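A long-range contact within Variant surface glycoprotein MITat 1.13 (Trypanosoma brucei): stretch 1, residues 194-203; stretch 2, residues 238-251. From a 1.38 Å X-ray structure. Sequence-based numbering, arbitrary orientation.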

# COMPACT_ATOMS: atom_id res chain seq x y z
N HIS A 194 -22.96 -12.18 17.37
CA HIS A 194 -23.88 -13.29 17.59
C HIS A 194 -24.85 -13.37 16.43
O HIS A 194 -25.27 -12.35 15.87
CB HIS A 194 -24.66 -13.11 18.90
CG HIS A 194 -23.81 -13.20 20.12
ND1 HIS A 194 -23.11 -12.12 20.61
CD2 HIS A 194 -23.51 -14.24 20.93
CE1 HIS A 194 -22.43 -12.49 21.68
NE2 HIS A 194 -22.66 -13.77 21.90
N GLY A 195 -25.24 -14.60 16.13
CA GLY A 195 -26.34 -14.86 15.22
C GLY A 195 -27.53 -15.28 16.07
O GLY A 195 -27.35 -15.90 17.12
N HIS A 196 -28.74 -14.95 15.63
CA HIS A 196 -29.96 -15.16 16.40
C HIS A 196 -30.94 -15.97 15.58
O HIS A 196 -31.25 -15.63 14.43
CB HIS A 196 -30.60 -13.81 16.75
CG HIS A 196 -29.66 -12.89 17.44
ND1 HIS A 196 -29.02 -13.23 18.61
CD2 HIS A 196 -29.26 -11.63 17.15
CE1 HIS A 196 -28.23 -12.23 19.00
NE2 HIS A 196 -28.35 -11.25 18.12
N LEU A 197 -31.46 -17.01 16.20
CA LEU A 197 -32.53 -17.78 15.62
C LEU A 197 -33.82 -17.10 16.05
O LEU A 197 -34.14 -17.09 17.25
CB LEU A 197 -32.46 -19.21 16.13
CG LEU A 197 -33.69 -20.07 15.87
CD1 LEU A 197 -34.05 -20.12 14.39
CD2 LEU A 197 -33.46 -21.48 16.42
N ASP A 198 -34.46 -16.38 15.12
CA ASP A 198 -35.74 -15.73 15.35
C ASP A 198 -36.86 -16.70 15.01
O ASP A 198 -36.82 -17.39 13.99
CB ASP A 198 -35.90 -14.46 14.50
CG ASP A 198 -34.94 -13.35 14.92
OD1 ASP A 198 -34.67 -13.20 16.14
OD2 ASP A 198 -34.49 -12.63 14.01
N ALA A 199 -37.88 -16.76 15.88
CA ALA A 199 -38.96 -17.72 15.69
C ALA A 199 -40.30 -17.05 15.93
O ALA A 199 -40.43 -16.17 16.79
CB ALA A 199 -38.79 -18.92 16.62
N THR A 200 -41.27 -17.42 15.10
CA THR A 200 -42.67 -17.02 15.26
C THR A 200 -43.55 -18.22 14.94
O THR A 200 -43.38 -18.85 13.88
CB THR A 200 -43.04 -15.90 14.28
OG1 THR A 200 -42.04 -14.86 14.33
CG2 THR A 200 -44.42 -15.33 14.57
N CYS A 201 -44.50 -18.54 15.83
CA CYS A 201 -45.45 -19.62 15.62
C CYS A 201 -46.87 -19.13 15.87
O CYS A 201 -47.15 -18.20 16.64
CB CYS A 201 -45.10 -20.86 16.45
SG CYS A 201 -46.10 -22.37 16.12
N ALA A 202 -47.77 -19.73 15.16
CA ALA A 202 -49.14 -19.28 15.34
C ALA A 202 -50.00 -20.44 14.92
O ALA A 202 -49.95 -20.81 13.75
CB ALA A 202 -49.41 -18.07 14.47
N SER A 203 -50.76 -20.98 15.86
CA SER A 203 -51.65 -22.10 15.63
C SER A 203 -53.07 -21.60 15.80
O SER A 203 -53.31 -20.55 16.41
CB SER A 203 -51.33 -23.22 16.62
OG SER A 203 -51.25 -22.69 17.94
N THR A 238 -40.41 -14.65 27.34
CA THR A 238 -41.63 -14.00 26.87
C THR A 238 -42.23 -14.76 25.69
O THR A 238 -43.46 -14.84 25.56
CB THR A 238 -41.33 -12.55 26.49
OG1 THR A 238 -40.05 -12.46 25.85
CG2 THR A 238 -41.36 -11.66 27.72
N TRP A 239 -41.38 -15.32 24.83
CA TRP A 239 -41.86 -15.98 23.62
C TRP A 239 -42.73 -17.19 23.95
O TRP A 239 -43.72 -17.47 23.25
CB TRP A 239 -40.66 -16.41 22.76
CG TRP A 239 -41.04 -16.90 21.41
CD1 TRP A 239 -41.52 -16.15 20.38
CD2 TRP A 239 -40.95 -18.24 20.93
NE1 TRP A 239 -41.80 -16.96 19.31
CE2 TRP A 239 -41.43 -18.24 19.62
CE3 TRP A 239 -40.53 -19.45 21.50
CZ2 TRP A 239 -41.50 -19.41 18.84
CZ3 TRP A 239 -40.61 -20.60 20.75
CH2 TRP A 239 -41.10 -20.57 19.42
N ASN A 240 -42.39 -17.91 25.02
CA ASN A 240 -43.10 -19.14 25.34
C ASN A 240 -44.54 -18.91 25.82
O ASN A 240 -45.34 -19.86 25.85
CB ASN A 240 -42.31 -19.93 26.40
CG ASN A 240 -40.99 -20.39 25.89
OD1 ASN A 240 -40.75 -20.33 24.70
ND2 ASN A 240 -40.13 -20.88 26.78
N ALA A 241 -44.88 -17.70 26.23
CA ALA A 241 -46.24 -17.36 26.58
C ALA A 241 -46.93 -16.54 25.50
O ALA A 241 -48.12 -16.23 25.63
CB ALA A 241 -46.29 -16.61 27.92
N ALA A 242 -46.21 -16.21 24.42
CA ALA A 242 -46.74 -15.38 23.35
C ALA A 242 -45.93 -15.64 22.09
O ALA A 242 -45.21 -14.75 21.63
CB ALA A 242 -46.67 -13.90 23.75
N THR A 243 -46.14 -16.82 21.50
CA THR A 243 -45.42 -17.45 20.35
C THR A 243 -45.70 -16.76 19.05
O THR A 243 -44.75 -16.66 18.26
CB THR A 243 -45.85 -18.91 20.26
OG1 THR A 243 -44.67 -19.60 20.61
CG2 THR A 243 -46.50 -19.24 18.94
N ASN A 244 -46.73 -15.94 18.98
CA ASN A 244 -47.12 -15.13 17.80
C ASN A 244 -46.39 -13.78 17.76
O ASN A 244 -46.83 -12.94 16.98
CB ASN A 244 -48.64 -15.00 17.72
CG ASN A 244 -49.34 -14.51 18.97
OD1 ASN A 244 -48.88 -14.73 20.08
ND2 ASN A 244 -50.48 -13.89 18.76
N ASN A 245 -45.34 -13.60 18.54
CA ASN A 245 -44.46 -12.45 18.41
C ASN A 245 -43.09 -12.97 18.02
O ASN A 245 -42.61 -13.99 18.54
CB ASN A 245 -44.38 -11.65 19.71
CG ASN A 245 -45.74 -11.32 20.27
OD1 ASN A 245 -46.33 -10.28 19.98
ND2 ASN A 245 -46.24 -12.22 21.08
N LYS A 246 -42.49 -12.29 17.07
CA LYS A 246 -41.18 -12.69 16.59
C LYS A 246 -40.15 -12.38 17.68
O LYS A 246 -40.04 -11.24 18.13
CB LYS A 246 -40.88 -11.93 15.31
CG LYS A 246 -39.60 -12.40 14.65
CD LYS A 246 -39.34 -11.69 13.33
CE LYS A 246 -39.25 -10.18 13.50
NZ LYS A 246 -38.81 -9.49 12.24
N ARG A 247 -39.45 -13.41 18.14
CA ARG A 247 -38.42 -13.23 19.16
C ARG A 247 -37.18 -14.07 18.85
O ARG A 247 -37.26 -15.13 18.23
CB ARG A 247 -38.94 -13.61 20.55
CG ARG A 247 -40.13 -12.78 21.01
CD ARG A 247 -39.73 -11.36 21.23
NE ARG A 247 -40.75 -10.50 21.84
CZ ARG A 247 -41.55 -9.68 21.17
NH1 ARG A 247 -41.59 -9.70 19.85
NH2 ARG A 247 -42.37 -8.88 21.84
N ALA A 248 -36.04 -13.59 19.34
CA ALA A 248 -34.78 -14.31 19.21
C ALA A 248 -34.72 -15.34 20.33
O ALA A 248 -34.54 -14.99 21.50
CB ALA A 248 -33.60 -13.34 19.32
N ILE A 249 -34.91 -16.62 19.98
CA ILE A 249 -35.03 -17.67 20.99
C ILE A 249 -33.73 -18.43 21.24
O ILE A 249 -33.69 -19.27 22.16
CB ILE A 249 -36.17 -18.65 20.66
CG1 ILE A 249 -35.85 -19.46 19.39
CG2 ILE A 249 -37.49 -17.90 20.49
CD1 ILE A 249 -36.90 -20.56 19.13
N HIS A 250 -32.69 -18.20 20.45
CA HIS A 250 -31.38 -18.77 20.73
C HIS A 250 -30.34 -17.94 20.00
O HIS A 250 -30.63 -17.36 18.95
CB HIS A 250 -31.26 -20.24 20.28
CG HIS A 250 -30.04 -20.93 20.81
ND1 HIS A 250 -30.01 -21.55 22.04
CD2 HIS A 250 -28.80 -21.08 20.29
CE1 HIS A 250 -28.80 -22.04 22.26
NE2 HIS A 250 -28.05 -21.79 21.20
N SER A 251 -29.14 -17.89 20.56
CA SER A 251 -28.04 -17.15 19.96
C SER A 251 -26.81 -18.03 19.82
O SER A 251 -26.57 -18.90 20.67
CB SER A 251 -27.67 -15.91 20.79
OG SER A 251 -28.67 -14.90 20.68

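Stretch 2 meets the strand 194-202 first through a ring. Trp239 lies in a helix that begins earlier in the chain; its CA-to-CB bond points toward the strand, and its CZ2 packs 3.5 Å from Ala199 CB. Trp239 NE1 lies 3.0 Å from Ala199 O, where the geometry leaves a hydrogen bond open. Two type I turns, Trp239 to Ala242 and Ala242 to Asn245, then carry the chain round, the second braced by Asn245 ND2 donating to Ala242 O at 2.8 Å. Within it, Thr243 O accepts from Cys201 N at 3.1 Å, nearly straight at 171°, so the loop is tied to the strand before regular pairing begins. Lys246 lays its CB 3.3 Å from Thr200 OG1 while the end of its chain leads away.

From Arg247 the pairing is antiparallel. Arg247 and Ala199 exchange two bonds: Ala199 N to Arg247 O at 2.9 Å and Arg247 N to Ala199 O at 3.2 Å. Ala248 and Asp198 form a non-hydrogen-bonded pair, flanked by those bonds and by Ile249 N donating to Leu197 O. Leu197 N donates to His250 O, but His250 N is buried without a partner. Ser251 shares a face with Ala248, Asp198 and His196, and there its OG accepts from His196 ND1 at 2.7 Å, near the imidazole plane.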